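Local coordinates for protein putative adhesin (Bacteroides thetaiotaomicron, PDB 4QDG) that probably serves as a lipoprotein adhesin or anchor component of pili (fimbriae) at the outer membrane and holds bound metal ions, at residues 17-22 against 63-68; 35-40 against 83-88; 89-94 against 121-126; 125-130 against 146-151. One frame throughout, in Å; residues are numbered along the deposited sequence.

Contact 1. Residues 17-22 against 63-68; sequences LRFIYD and ENYRMK
The carbonyl O of Leu17 is gripped by two groups of the other segment. Met67 N donates to Leu17 O at 2.8 Å. Arg66 adds a CA-H...O contact, Arg66 CA to Leu17 O 3.3 Å. The return bond runs from Leu17 N to Met67 O, also 2.8 Å. Leu17 and Met67 are therefore an antiparallel hydrogen-bonded pair, with both side chains on one sheet face. They join one edge of strand 15-20 to strand 67-70, while the other edge of 15-20 runs parallel to strand 140-159. Past this pair water takes over: one molecule accepts from Phe19 N and donates to Tyr65 O. Another accepts from Arg18 NE and donates to Glu63 O. On the Leu17 face, the Phe19 ring receives Met67 CB at its edge, 3.8 Å from CE1. Tyr65 CE2 lies 3.9 Å from Phe19 CD1. Arg18 CG is anti to the backbone N (chi1 178°), and the chain stays extended to NE, side by side with Arg66 despite like charge. Arg66 has two conformers, which makes its guanidinium placement doubtful; in one, Arg18 CD sits over the guanidinium centre.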
loop_
_atom_site.group_PDB
_atom_site.type_symbol
_atom_site.label_atom_id
_atom_site.label_comp_id
_atom_site.label_asym_id
_atom_site.label_seq_id
_atom_site.Cartn_x
_atom_site.Cartn_y
_atom_site.Cartn_z
ATOM N N LEU A 17 -21.212 8.063 10.338
ATOM C CA LEU A 17 -19.802 7.713 10.241
ATOM C C LEU A 17 -18.956 8.709 9.515
ATOM O O LEU A 17 -19.308 9.153 8.431
ATOM C CB LEU A 17 -19.626 6.342 9.568
ATOM C CG LEU A 17 -20.370 5.180 10.204
ATOM C CD1 LEU A 17 -20.125 3.901 9.418
ATOM C CD2 LEU A 17 -19.973 5.003 11.666
ATOM N N ARG A 18 -17.794 9.003 10.109
ATOM C CA ARG A 18 -16.719 9.823 9.541
ATOM C C ARG A 18 -15.631 8.851 9.088
ATOM O O ARG A 18 -15.428 7.808 9.729
ATOM C CB ARG A 18 -16.185 10.852 10.570
ATOM C CG ARG A 18 -15.023 11.717 10.052
ATOM C CD ARG A 18 -14.593 12.789 11.031
ATOM N NE ARG A 18 -13.647 13.715 10.408
ATOM C CZ ARG A 18 -12.490 14.103 10.944
ATOM N NH1 ARG A 18 -12.117 13.650 12.139
ATOM N NH2 ARG A 18 -11.694 14.938 10.287
ATOM N N PHE A 19 -15.000 9.141 7.951
ATOM C CA PHE A 19 -13.930 8.304 7.417
ATOM C C PHE A 19 -12.644 9.118 7.333
ATOM O O PHE A 19 -12.631 10.184 6.717
ATOM C CB PHE A 19 -14.322 7.717 6.061
ATOM C CG PHE A 19 -15.581 6.896 6.114
ATOM C CD1 PHE A 19 -16.828 7.489 5.940
ATOM C CD2 PHE A 19 -15.528 5.525 6.344
ATOM C CE1 PHE A 19 -18.001 6.731 6.026
ATOM C CE2 PHE A 19 -16.707 4.772 6.415
ATOM C CZ PHE A 19 -17.934 5.386 6.266
ATOM N N ILE A 20 -11.595 8.679 8.029
ATOM C CA ILE A 20 -10.315 9.413 8.006
ATOM C C ILE A 20 -9.164 8.496 7.570
ATOM O O ILE A 20 -9.248 7.276 7.728
ATOM C CB ILE A 20 -9.990 10.129 9.354
ATOM C CG1 ILE A 20 -9.551 9.162 10.459
ATOM C CG2 ILE A 20 -11.167 11.010 9.808
ATOM C CD1 ILE A 20 -8.781 9.809 11.618
ATOM N N TYR A 21 -8.107 9.105 6.989
ATOM C CA TYR A 21 -6.854 8.437 6.623
ATOM C C TYR A 21 -5.713 9.336 7.125
ATOM O O TYR A 21 -5.227 10.203 6.401
ATOM C CB TYR A 21 -6.762 8.084 5.116
ATOM C CG TYR A 21 -5.355 7.776 4.625
ATOM C CD1 TYR A 21 -4.589 6.762 5.209
ATOM C CD2 TYR A 21 -4.760 8.546 3.622
ATOM C CE1 TYR A 21 -3.272 6.513 4.793
ATOM C CE2 TYR A 21 -3.457 8.292 3.190
ATOM C CZ TYR A 21 -2.722 7.267 3.770
ATOM O OH TYR A 21 -1.441 7.028 3.319
ATOM N N ASP A 22 -5.358 9.173 8.402
ATOM C CA ASP A 22 -4.265 9.909 9.040
ATOM C C ASP A 22 -3.070 8.944 9.343
ATOM O O ASP A 22 -2.056 9.396 9.848
ATOM C CB ASP A 22 -4.747 10.686 10.303
ATOM C CG ASP A 22 -5.038 9.899 11.570
ATOM O OD1 ASP A 22 -4.691 8.695 11.624
ATOM O OD2 ASP A 22 -5.555 10.500 12.535
ATOM N N GLU A 63 -14.454 17.424 3.411
ATOM C CA GLU A 63 -13.938 16.959 4.695
ATOM C C GLU A 63 -15.046 16.891 5.766
ATOM O O GLU A 63 -14.880 16.164 6.751
ATOM C CB GLU A 63 -12.729 17.796 5.149
ATOM C CG GLU A 63 -11.406 17.128 4.765
ATOM C CD GLU A 63 -10.158 17.995 4.752
ATOM O OE1 GLU A 63 -10.184 19.064 4.100
ATOM O OE2 GLU A 63 -9.134 17.576 5.342
ATOM N N ASN A 64 -16.188 17.576 5.541
ATOM C CA ASN A 64 -17.369 17.552 6.407
ATOM C C ASN A 64 -18.294 16.352 6.093
ATOM O O ASN A 64 -19.343 16.232 6.720
ATOM C CB ASN A 64 -18.165 18.874 6.310
ATOM C CG ASN A 64 -17.441 20.093 6.856
ATOM O OD1 ASN A 64 -16.841 20.074 7.947
ATOM N ND2 ASN A 64 -17.527 21.207 6.121
ATOM N N TYR A 65 -17.919 15.478 5.127
ATOM C CA TYR A 65 -18.689 14.294 4.743
ATOM C C TYR A 65 -18.875 13.318 5.894
ATOM O O TYR A 65 -17.922 12.984 6.606
ATOM C CB TYR A 65 -18.028 13.518 3.556
ATOM C CG TYR A 65 -18.690 12.185 3.249
ATOM C CD1 TYR A 65 -20.004 12.125 2.794
ATOM C CD2 TYR A 65 -18.036 10.982 3.513
ATOM C CE1 TYR A 65 -20.645 10.903 2.590
ATOM C CE2 TYR A 65 -18.667 9.751 3.302
ATOM C CZ TYR A 65 -19.970 9.719 2.831
ATOM O OH TYR A 65 -20.611 8.524 2.620
ATOM N N ARG A 66 -20.124 12.860 6.048
ATOM C CA ARG A 66 -20.542 11.861 7.036
ATOM C C ARG A 66 -21.532 10.910 6.404
ATOM O O ARG A 66 -22.336 11.327 5.580
ATOM C CB ARG A 66 -21.177 12.491 8.297
ATOM C CG ARG A 66 -20.315 13.488 9.068
ATOM C CD ARG A 66 -19.079 12.912 9.717
ATOM N NE ARG A 66 -18.364 13.955 10.446
ATOM C CZ ARG A 66 -17.384 14.698 9.946
ATOM N NH1 ARG A 66 -16.944 14.489 8.706
ATOM N NH2 ARG A 66 -16.815 15.635 10.688
HETATM N N MSE A 67 -21.479 9.650 6.755
HETATM C CA MSE A 67 -22.424 8.693 6.227
HETATM C C MSE A 67 -23.483 8.435 7.283
HETATM O O MSE A 67 -23.190 7.844 8.324
HETATM C CB MSE A 67 -21.742 7.387 5.800
HETATM C CG MSE A 67 -22.710 6.435 5.107
HETATM SE SE MSE A 67 -21.937 4.697 4.803
HETATM C CE MSE A 67 -20.713 5.203 3.330
ATOM N N LYS A 68 -24.719 8.885 7.007
ATOM C CA LYS A 68 -25.858 8.689 7.878
ATOM C C LYS A 68 -26.461 7.329 7.589
ATOM O O LYS A 68 -26.779 7.035 6.435
ATOM C CB LYS A 68 -26.859 9.813 7.646
ATOM C CG LYS A 68 -28.104 9.760 8.506
ATOM C CD LYS A 68 -29.066 10.916 8.133
ATOM C CE LYS A 68 -29.878 10.680 6.872
ATOM N NZ LYS A 68 -30.963 9.683 7.086
HETATM O O HOH W 1 -13.793 13.969 7.762
HETATM O O HOH W 2 -15.730 11.390 6.346
#

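Contact 2. Residues 35-40 against 83-88; sequences VDCLTL and GLACNK. With MG (magnesium ion), chain C.
Two cysteine sulphurs, Cys37 SG and Cys86 SG, share one ion modelled as magnesium. The metal lies 2.6 Å from Cys37 SG. Its distance to Cys86 SG, 2.1 Å, is unusually short, and the model there is doubtful. Asp36 clasps the metal with both carboxylate oxygens, unevenly: OD1 is 2.2 Å from it and OD2 is 2.6 Å. His124 completes the site. In Asp36, Cys37 and Cys86 the first torsion sets the group between the backbone N and the carbonyl carbon, with chi1 of 67°, 59° and 77°. Cys37 SG has a second partner, the backbone N of Cys86, which donates a nearly straight bond of 3.2 Å. The sulphur thus holds the metal and the Cys86 loop together. Lys88 NZ reaches Asp36 OD2 at 3.4 Å, a salt bridge whose hydrogen bond is weak. Gly83 N donates to Cys37 O at 3.3 Å, and Ala85 CB packs on Cys37 CB. The contact ties the start of strand 38-44 to the loop after strand 75-82. Magnesium usually prefers oxygen ligands. By ligand type, two sulphurs, a carboxylate and an imidazole would suit a softer metal such as zinc, so the natural ion is probably open.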
loop_
_atom_site.group_PDB
_atom_site.type_symbol
_atom_site.label_atom_id
_atom_site.label_comp_id
_atom_site.label_asym_id
_atom_site.label_seq_id
_atom_site.Cartn_x
_atom_site.Cartn_y
_atom_site.Cartn_z
ATOM N N VAL A 35 -8.878 9.115 -1.066
ATOM C CA VAL A 35 -9.898 8.059 -1.249
ATOM C C VAL A 35 -11.064 8.571 -2.076
ATOM O O VAL A 35 -11.880 9.340 -1.579
ATOM C CB VAL A 35 -10.360 7.438 0.097
ATOM C CG1 VAL A 35 -11.335 6.283 -0.140
ATOM C CG2 VAL A 35 -9.166 6.971 0.924
ATOM N N ASP A 36 -11.140 8.112 -3.339
ATOM C CA ASP A 36 -12.104 8.503 -4.377
ATOM C C ASP A 36 -13.350 7.576 -4.459
ATOM O O ASP A 36 -14.303 7.893 -5.170
ATOM C CB ASP A 36 -11.380 8.500 -5.752
ATOM C CG ASP A 36 -10.924 7.130 -6.274
ATOM O OD1 ASP A 36 -10.669 6.226 -5.443
ATOM O OD2 ASP A 36 -10.815 6.968 -7.508
ATOM N N CYS A 37 -13.305 6.410 -3.806
ATOM C CA CYS A 37 -14.419 5.467 -3.800
ATOM C C CYS A 37 -14.419 4.723 -2.482
ATOM O O CYS A 37 -13.375 4.323 -1.980
ATOM C CB CYS A 37 -14.394 4.521 -5.000
ATOM S SG CYS A 37 -12.894 3.506 -5.128
ATOM N N LEU A 38 -15.595 4.601 -1.888
ATOM C CA LEU A 38 -15.724 4.008 -0.582
ATOM C C LEU A 38 -16.751 2.883 -0.574
ATOM O O LEU A 38 -17.831 3.025 -1.131
ATOM C CB LEU A 38 -16.118 5.144 0.381
ATOM C CG LEU A 38 -16.405 4.831 1.843
ATOM C CD1 LEU A 38 -15.151 4.296 2.568
ATOM C CD2 LEU A 38 -16.927 6.059 2.507
ATOM N N THR A 39 -16.386 1.763 0.053
ATOM C CA THR A 39 -17.247 0.613 0.235
ATOM C C THR A 39 -17.401 0.461 1.726
ATOM O O THR A 39 -16.417 0.210 2.418
ATOM C CB THR A 39 -16.670 -0.653 -0.450
ATOM O OG1 THR A 39 -16.517 -0.431 -1.848
ATOM C CG2 THR A 39 -17.550 -1.891 -0.234
ATOM N N LEU A 40 -18.618 0.602 2.226
ATOM C CA LEU A 40 -18.886 0.469 3.664
ATOM C C LEU A 40 -19.802 -0.757 3.890
ATOM O O LEU A 40 -20.891 -0.843 3.321
ATOM C CB LEU A 40 -19.501 1.782 4.216
ATOM C CG LEU A 40 -19.756 1.922 5.732
ATOM C CD1 LEU A 40 -21.029 1.187 6.166
ATOM C CD2 LEU A 40 -18.526 1.586 6.588
ATOM N N GLY A 83 -10.870 2.309 -2.600
ATOM C CA GLY A 83 -10.239 1.815 -3.818
ATOM C C GLY A 83 -10.728 0.492 -4.362
ATOM O O GLY A 83 -10.053 -0.109 -5.195
ATOM N N LEU A 84 -11.891 0.025 -3.894
ATOM C CA LEU A 84 -12.524 -1.221 -4.335
ATOM C C LEU A 84 -13.688 -0.978 -5.287
ATOM O O LEU A 84 -13.960 -1.833 -6.115
ATOM C CB LEU A 84 -13.071 -2.002 -3.125
ATOM C CG LEU A 84 -12.300 -3.165 -2.549
ATOM C CD1 LEU A 84 -13.213 -4.032 -1.750
ATOM C CD2 LEU A 84 -11.724 -4.034 -3.610
ATOM N N ALA A 85 -14.405 0.156 -5.121
ATOM C CA ALA A 85 -15.653 0.499 -5.815
ATOM C C ALA A 85 -15.514 1.077 -7.222
ATOM O O ALA A 85 -16.278 0.659 -8.090
ATOM C CB ALA A 85 -16.468 1.467 -4.968
ATOM N N CYS A 86 -14.626 2.064 -7.450
ATOM C CA CYS A 86 -14.539 2.686 -8.782
ATOM C C CYS A 86 -13.919 1.744 -9.836
ATOM O O CYS A 86 -13.390 0.684 -9.494
ATOM C CB CYS A 86 -13.827 4.039 -8.738
ATOM S SG CYS A 86 -12.026 3.949 -8.599
ATOM N N ASN A 87 -14.050 2.124 -11.124
ATOM C CA ASN A 87 -13.555 1.368 -12.282
ATOM C C ASN A 87 -12.008 1.308 -12.339
ATOM O O ASN A 87 -11.467 0.413 -12.996
ATOM C CB ASN A 87 -14.122 1.954 -13.595
ATOM C CG ASN A 87 -13.913 3.445 -13.792
ATOM O OD1 ASN A 87 -14.419 4.285 -13.037
ATOM N ND2 ASN A 87 -13.211 3.811 -14.850
ATOM N N LYS A 88 -11.307 2.238 -11.647
ATOM C CA LYS A 88 -9.834 2.297 -11.591
ATOM C C LYS A 88 -9.221 1.165 -10.722
ATOM O O LYS A 88 -8.041 0.849 -10.886
ATOM C CB LYS A 88 -9.351 3.654 -11.041
ATOM C CG LYS A 88 -9.861 4.903 -11.727
ATOM C CD LYS A 88 -9.491 6.115 -10.875
ATOM C CE LYS A 88 -10.217 7.367 -11.305
ATOM N NZ LYS A 88 -9.931 8.511 -10.397
HETATM MG MG MG C . -11.173 4.527 -6.772
HETATM O O HOH W 3 -14.205 1.175 -2.039
#

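Contact 3. Residues 89-94 against 121-126. With MG (magnesium ion), chain C.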
loop_
_atom_site.group_PDB
_atom_site.type_symbol
_atom_site.label_atom_id
_atom_site.label_comp_id
_atom_site.label_asym_id
_atom_site.label_seq_id
_atom_site.Cartn_x
_atom_site.Cartn_y
_atom_site.Cartn_z
ATOM N N SER A 89 -10.028 0.574 -9.809
ATOM C CA SER A 89 -9.660 -0.454 -8.833
ATOM C C SER A 89 -8.693 -1.543 -9.340
ATOM O O SER A 89 -8.814 -2.037 -10.460
ATOM C CB SER A 89 -10.901 -1.131 -8.274
ATOM O OG SER A 89 -10.534 -1.886 -7.135
ATOM N N SER A 90 -7.749 -1.914 -8.483
ATOM C CA SER A 90 -6.780 -2.968 -8.761
ATOM C C SER A 90 -7.122 -4.265 -7.970
ATOM O O SER A 90 -6.588 -5.332 -8.272
ATOM C CB SER A 90 -5.379 -2.482 -8.417
ATOM O OG SER A 90 -5.058 -1.332 -9.181
ATOM N N PHE A 91 -8.018 -4.168 -6.963
ATOM C CA PHE A 91 -8.360 -5.303 -6.112
ATOM C C PHE A 91 -9.840 -5.704 -6.226
ATOM O O PHE A 91 -10.661 -4.943 -6.740
ATOM C CB PHE A 91 -7.992 -4.991 -4.648
ATOM C CG PHE A 91 -6.508 -4.820 -4.377
ATOM C CD1 PHE A 91 -5.851 -3.638 -4.720
ATOM C CD2 PHE A 91 -5.780 -5.822 -3.751
ATOM C CE1 PHE A 91 -4.490 -3.484 -4.490
ATOM C CE2 PHE A 91 -4.416 -5.659 -3.498
ATOM C CZ PHE A 91 -3.781 -4.488 -3.863
ATOM N N LEU A 92 -10.164 -6.923 -5.777
ATOM C CA LEU A 92 -11.537 -7.435 -5.824
ATOM C C LEU A 92 -11.930 -8.091 -4.523
ATOM O O LEU A 92 -11.112 -8.764 -3.892
ATOM C CB LEU A 92 -11.710 -8.490 -6.949
ATOM C CG LEU A 92 -11.420 -8.094 -8.396
ATOM C CD1 LEU A 92 -11.234 -9.318 -9.264
ATOM C CD2 LEU A 92 -12.538 -7.246 -8.960
HETATM N N MSE A 93 -13.200 -7.939 -4.144
HETATM C CA MSE A 93 -13.770 -8.651 -3.017
HETATM C C MSE A 93 -13.942 -10.081 -3.446
HETATM O O MSE A 93 -14.365 -10.344 -4.572
HETATM C CB MSE A 93 -15.098 -8.044 -2.591
HETATM C CG MSE A 93 -14.997 -7.309 -1.306
HETATM SE SE MSE A 93 -16.575 -6.223 -1.118
HETATM C CE MSE A 93 -15.974 -5.208 0.323
ATOM N N LYS A 94 -13.574 -10.998 -2.579
ATOM C CA LYS A 94 -13.596 -12.431 -2.861
ATOM C C LYS A 94 -14.366 -13.176 -1.764
ATOM O O LYS A 94 -14.044 -13.078 -0.575
ATOM C CB LYS A 94 -12.134 -12.920 -2.962
ATOM C CG LYS A 94 -11.930 -14.293 -3.569
ATOM C CD LYS A 94 -10.475 -14.718 -3.406
ATOM C CE LYS A 94 -10.232 -16.151 -3.821
ATOM N NZ LYS A 94 -8.857 -16.590 -3.478
ATOM N N LYS A 121 -0.227 -1.978 -14.148
ATOM C CA LYS A 121 0.814 -2.310 -13.163
ATOM C C LYS A 121 0.874 -1.313 -12.004
ATOM O O LYS A 121 1.096 -1.732 -10.861
ATOM C CB LYS A 121 2.198 -2.477 -13.800
ATOM C CG LYS A 121 2.343 -3.757 -14.618
ATOM C CD LYS A 121 3.787 -3.974 -15.022
ATOM C CE LYS A 121 3.928 -5.020 -16.073
ATOM N NZ LYS A 121 5.239 -4.895 -16.768
ATOM N N ASN A 122 0.651 -0.018 -12.279
ATOM C CA ASN A 122 0.647 1.001 -11.230
ATOM C C ASN A 122 -0.699 0.871 -10.496
ATOM O O ASN A 122 -1.739 1.267 -11.033
ATOM C CB ASN A 122 0.878 2.405 -11.823
ATOM C CG ASN A 122 1.048 3.478 -10.793
ATOM O OD1 ASN A 122 1.157 3.218 -9.596
ATOM N ND2 ASN A 122 1.135 4.710 -11.239
ATOM N N LEU A 123 -0.679 0.238 -9.313
ATOM C CA LEU A 123 -1.878 -0.130 -8.569
ATOM C C LEU A 123 -2.602 1.060 -7.986
ATOM O O LEU A 123 -1.984 1.993 -7.456
ATOM C CB LEU A 123 -1.584 -1.161 -7.442
ATOM C CG LEU A 123 -0.730 -2.401 -7.791
ATOM C CD1 LEU A 123 -0.465 -3.243 -6.553
ATOM C CD2 LEU A 123 -1.361 -3.254 -8.902
ATOM N N HIS A 124 -3.937 0.999 -8.079
ATOM C CA HIS A 124 -4.857 1.983 -7.501
ATOM C C HIS A 124 -4.840 1.763 -5.979
ATOM O O HIS A 124 -4.917 0.621 -5.528
ATOM C CB HIS A 124 -6.263 1.787 -8.114
ATOM C CG HIS A 124 -7.310 2.794 -7.707
ATOM N ND1 HIS A 124 -7.213 4.138 -8.063
ATOM C CD2 HIS A 124 -8.504 2.599 -7.087
ATOM C CE1 HIS A 124 -8.308 4.716 -7.586
ATOM N NE2 HIS A 124 -9.113 3.830 -6.998
ATOM N N GLY A 125 -4.696 2.839 -5.214
ATOM C CA GLY A 125 -4.660 2.800 -3.754
ATOM C C GLY A 125 -5.733 1.929 -3.132
ATOM O O GLY A 125 -6.887 1.953 -3.571
ATOM N N LEU A 126 -5.336 1.090 -2.167
ATOM C CA LEU A 126 -6.262 0.235 -1.431
ATOM C C LEU A 126 -6.213 0.666 0.018
ATOM O O LEU A 126 -5.133 0.767 0.596
ATOM C CB LEU A 126 -5.957 -1.274 -1.605
ATOM C CG LEU A 126 -6.920 -2.227 -0.878
ATOM C CD1 LEU A 126 -8.312 -2.196 -1.527
ATOM C CD2 LEU A 126 -6.360 -3.639 -0.835
HETATM MG MG MG C . -11.173 4.527 -6.772
HETATM O O HOH W 4 -3.946 -0.904 -11.607
HETATM O O HOH W 5 -7.425 -0.656 -5.963
#
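A contact with a polar half and a CH-pi half joins strand 91-94 and the turn before it to the loop before strand 127-137. Its polar half centres on Ser90 and His124. His124 N donates to Ser90 OG, 2.8 Å away and almost straight. The same hydroxyl donates to a water that passes on to Asn122 O. A second water accepts from Ser90 N and donates to His124 O. The backbone of His124 is thus tied to Ser90 on both its N and O, once directly and once through water. Ser89 CA lies 3.7 Å from His124 CD2. His124 CG is anti to the backbone N (chi1 -175°), and the ring binds the magnesium ion through NE2 at 2.2 Å. Asp36, Cys37 and Cys86 supply the other ligands. In the apolar half, Leu126 CD2 sits over the centre of the Phe91 ring, 3.6 Å from its centroid. Leu126 CB lies near CD1 and CE1 of the same ring, and Leu123 CD1 comes to 4.4 Å from Phe91 CZ. Phe181 of strand 180-181 also packs on Phe91 and Leu126. Ser90 holds the backbone of His124 and so probably steadies the ligand, as a second-shell residue. With NE2 spent on the metal, the imidazole proton would be expected on ND1.

Contact 4. Residues 125-130 against 146-151; sequences GLYWGE and MMKNTN. With MG (magnesium ion), chain D.
Backbone bonds link Trp128 and Met147, an antiparallel hydrogen-bonded pair. Met147 N donates to Trp128 O at 2.7 Å, and Trp128 N donates to Met147 O at 2.9 Å. Beyond the strand pair, Asn149 N donates to Leu126 O at 2.7 Å. Thr150 OG1 takes a weak bond from Leu126 N. Tyr127 CA-H also touches Met147 O. Among side chains, Tyr127 and Lys148, the non-hydrogen-bonded pair, lie side by side and point the same way. The extended Lys148 chain follows the ring, with CB and CG each 3.7 Å from Tyr127 CE2, and Lys148 NZ bonds Ser277. On the other face, Met147 CG meets the edge of the Trp128 ring. Asn149 ND2 lies 3.4 Å from Leu126 CD2, while Asn149 OD1 bonds Asn185. For metal binding, Asn151 OD1 holds a second magnesium ion at 2.3 Å, with the carbonyl oxygens of Leu273 and Glu276 and a water. The strands belong to an antiparallel beta hairpin, 127-137 with 140-159, whose second arm runs on into that metal site.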
loop_
_atom_site.group_PDB
_atom_site.type_symbol
_atom_site.label_atom_id
_atom_site.label_comp_id
_atom_site.label_asym_id
_atom_site.label_seq_id
_atom_site.Cartn_x
_atom_site.Cartn_y
_atom_site.Cartn_z
ATOM N N GLY A 125 -4.696 2.839 -5.214
ATOM C CA GLY A 125 -4.660 2.800 -3.754
ATOM C C GLY A 125 -5.733 1.929 -3.132
ATOM O O GLY A 125 -6.887 1.953 -3.571
ATOM N N LEU A 126 -5.336 1.090 -2.167
ATOM C CA LEU A 126 -6.262 0.235 -1.431
ATOM C C LEU A 126 -6.213 0.666 0.018
ATOM O O LEU A 126 -5.133 0.767 0.596
ATOM C CB LEU A 126 -5.957 -1.274 -1.605
ATOM C CG LEU A 126 -6.920 -2.227 -0.878
ATOM C CD1 LEU A 126 -8.312 -2.196 -1.527
ATOM C CD2 LEU A 126 -6.360 -3.639 -0.835
ATOM N N TYR A 127 -7.380 1.005 0.576
ATOM C CA TYR A 127 -7.510 1.496 1.949
ATOM C C TYR A 127 -8.456 0.616 2.738
ATOM O O TYR A 127 -9.347 -0.008 2.171
ATOM C CB TYR A 127 -7.965 2.969 1.972
ATOM C CG TYR A 127 -7.013 3.902 1.254
ATOM C CD1 TYR A 127 -7.059 4.049 -0.131
ATOM C CD2 TYR A 127 -6.073 4.650 1.957
ATOM C CE1 TYR A 127 -6.166 4.883 -0.804
ATOM C CE2 TYR A 127 -5.218 5.543 1.298
ATOM C CZ TYR A 127 -5.252 5.637 -0.085
ATOM O OH TYR A 127 -4.401 6.488 -0.758
ATOM N N TRP A 128 -8.203 0.498 4.045
ATOM C CA TRP A 128 -8.995 -0.347 4.928
ATOM C C TRP A 128 -9.042 0.216 6.331
ATOM O O TRP A 128 -8.053 0.732 6.827
ATOM C CB TRP A 128 -8.420 -1.785 4.965
ATOM C CG TRP A 128 -9.131 -2.707 5.903
ATOM C CD1 TRP A 128 -10.240 -3.456 5.632
ATOM C CD2 TRP A 128 -8.830 -2.921 7.286
ATOM N NE1 TRP A 128 -10.630 -4.145 6.754
ATOM C CE2 TRP A 128 -9.777 -3.841 7.782
ATOM C CE3 TRP A 128 -7.826 -2.451 8.148
ATOM C CZ2 TRP A 128 -9.744 -4.304 9.097
ATOM C CZ3 TRP A 128 -7.802 -2.908 9.457
ATOM C CH2 TRP A 128 -8.749 -3.824 9.918
ATOM N N GLY A 129 -10.183 0.019 6.974
ATOM C CA GLY A 129 -10.433 0.352 8.366
ATOM C C GLY A 129 -11.700 -0.330 8.843
ATOM O O GLY A 129 -12.539 -0.731 8.033
ATOM N N GLU A 130 -11.866 -0.434 10.161
ATOM C CA GLU A 130 -13.083 -1.018 10.759
ATOM C C GLU A 130 -13.419 -0.331 12.100
ATOM O O GLU A 130 -12.553 0.296 12.715
ATOM C CB GLU A 130 -12.958 -2.540 10.934
ATOM C CG GLU A 130 -11.804 -2.975 11.822
ATOM C CD GLU A 130 -11.706 -4.459 12.111
ATOM O OE1 GLU A 130 -12.393 -5.245 11.420
ATOM O OE2 GLU A 130 -10.953 -4.836 13.038
HETATM N N MSE A 146 -8.668 4.716 8.748
HETATM C CA MSE A 146 -8.207 3.837 7.695
HETATM C C MSE A 146 -6.703 3.861 7.441
HETATM O O MSE A 146 -6.013 4.832 7.773
HETATM C CB MSE A 146 -8.965 4.155 6.429
HETATM C CG MSE A 146 -10.453 3.894 6.630
HETATM SE SE MSE A 146 -11.418 4.417 5.119
HETATM C CE MSE A 146 -11.125 2.813 4.018
HETATM N N MSE A 147 -6.207 2.745 6.867
HETATM C CA MSE A 147 -4.808 2.611 6.498
HETATM C C MSE A 147 -4.687 2.312 5.019
HETATM O O MSE A 147 -5.646 1.864 4.426
HETATM C CB MSE A 147 -4.074 1.564 7.337
HETATM C CG MSE A 147 -4.548 0.130 7.129
HETATM SE SE MSE A 147 -3.184 -1.095 7.774
HETATM C CE MSE A 147 -2.274 -1.205 6.211
ATOM N N LYS A 148 -3.515 2.593 4.432
ATOM C CA LYS A 148 -3.218 2.366 3.021
ATOM C C LYS A 148 -2.462 1.027 2.894
ATOM O O LYS A 148 -1.489 0.803 3.611
ATOM C CB LYS A 148 -2.396 3.558 2.491
ATOM C CG LYS A 148 -2.099 3.517 1.003
ATOM C CD LYS A 148 -1.438 4.790 0.560
ATOM C CE LYS A 148 -1.064 4.773 -0.901
ATOM N NZ LYS A 148 -0.190 5.941 -1.222
ATOM N N ASN A 149 -2.923 0.138 2.013
ATOM C CA ASN A 149 -2.322 -1.194 1.815
ATOM C C ASN A 149 -1.325 -1.247 0.665
ATOM O O ASN A 149 -0.582 -2.222 0.576
ATOM C CB ASN A 149 -3.413 -2.254 1.527
ATOM C CG ASN A 149 -4.283 -2.591 2.710
ATOM O OD1 ASN A 149 -3.875 -2.492 3.857
ATOM N ND2 ASN A 149 -5.471 -3.092 2.449
ATOM N N THR A 150 -1.343 -0.249 -0.248
ATOM C CA THR A 150 -0.462 -0.286 -1.411
ATOM C C THR A 150 0.799 0.561 -1.160
ATOM O O THR A 150 0.804 1.457 -0.293
ATOM C CB THR A 150 -1.232 0.147 -2.679
ATOM O OG1 THR A 150 -1.902 1.382 -2.415
ATOM C CG2 THR A 150 -2.237 -0.911 -3.163
ATOM N N ASN A 151 1.857 0.269 -1.929
ATOM C CA ASN A 151 3.160 0.900 -1.838
ATOM C C ASN A 151 3.752 1.167 -3.195
ATOM O O ASN A 151 3.488 0.445 -4.152
ATOM C CB ASN A 151 4.125 -0.018 -1.057
ATOM C CG ASN A 151 3.768 -0.175 0.385
ATOM O OD1 ASN A 151 4.046 0.692 1.227
ATOM N ND2 ASN A 151 3.072 -1.240 0.681
HETATM MG MG MG D . 3.212 1.151 3.348
HETATM O O HOH W 6 1.191 1.493 2.675
#

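How the contacts relate
Contacts 2 and 3 build one magnesium site from separate segments: contact 2 supplies Asp36, Cys37 and Cys86, and contact 3 supplies His124. Their centres are about 9 Å apart, and Ser89 OG bonds Gly83 O at 2.7 Å. Contact 4 shares Gly125 and Leu126 with contact 3, so the chain leaves the first metal site and enters the hairpin. Phe91 CE1 also packs on Thr150 CG2 at 3.7 Å. Contact 1 lies farther off, its Phe19 side chain about 14 Å from a magnesium ion. It reaches contact 2 through Met67 SE on Leu40 CG, 3.7 Å, and contact 4 through a probable hydrogen bond between Ile20 O and Met146 N.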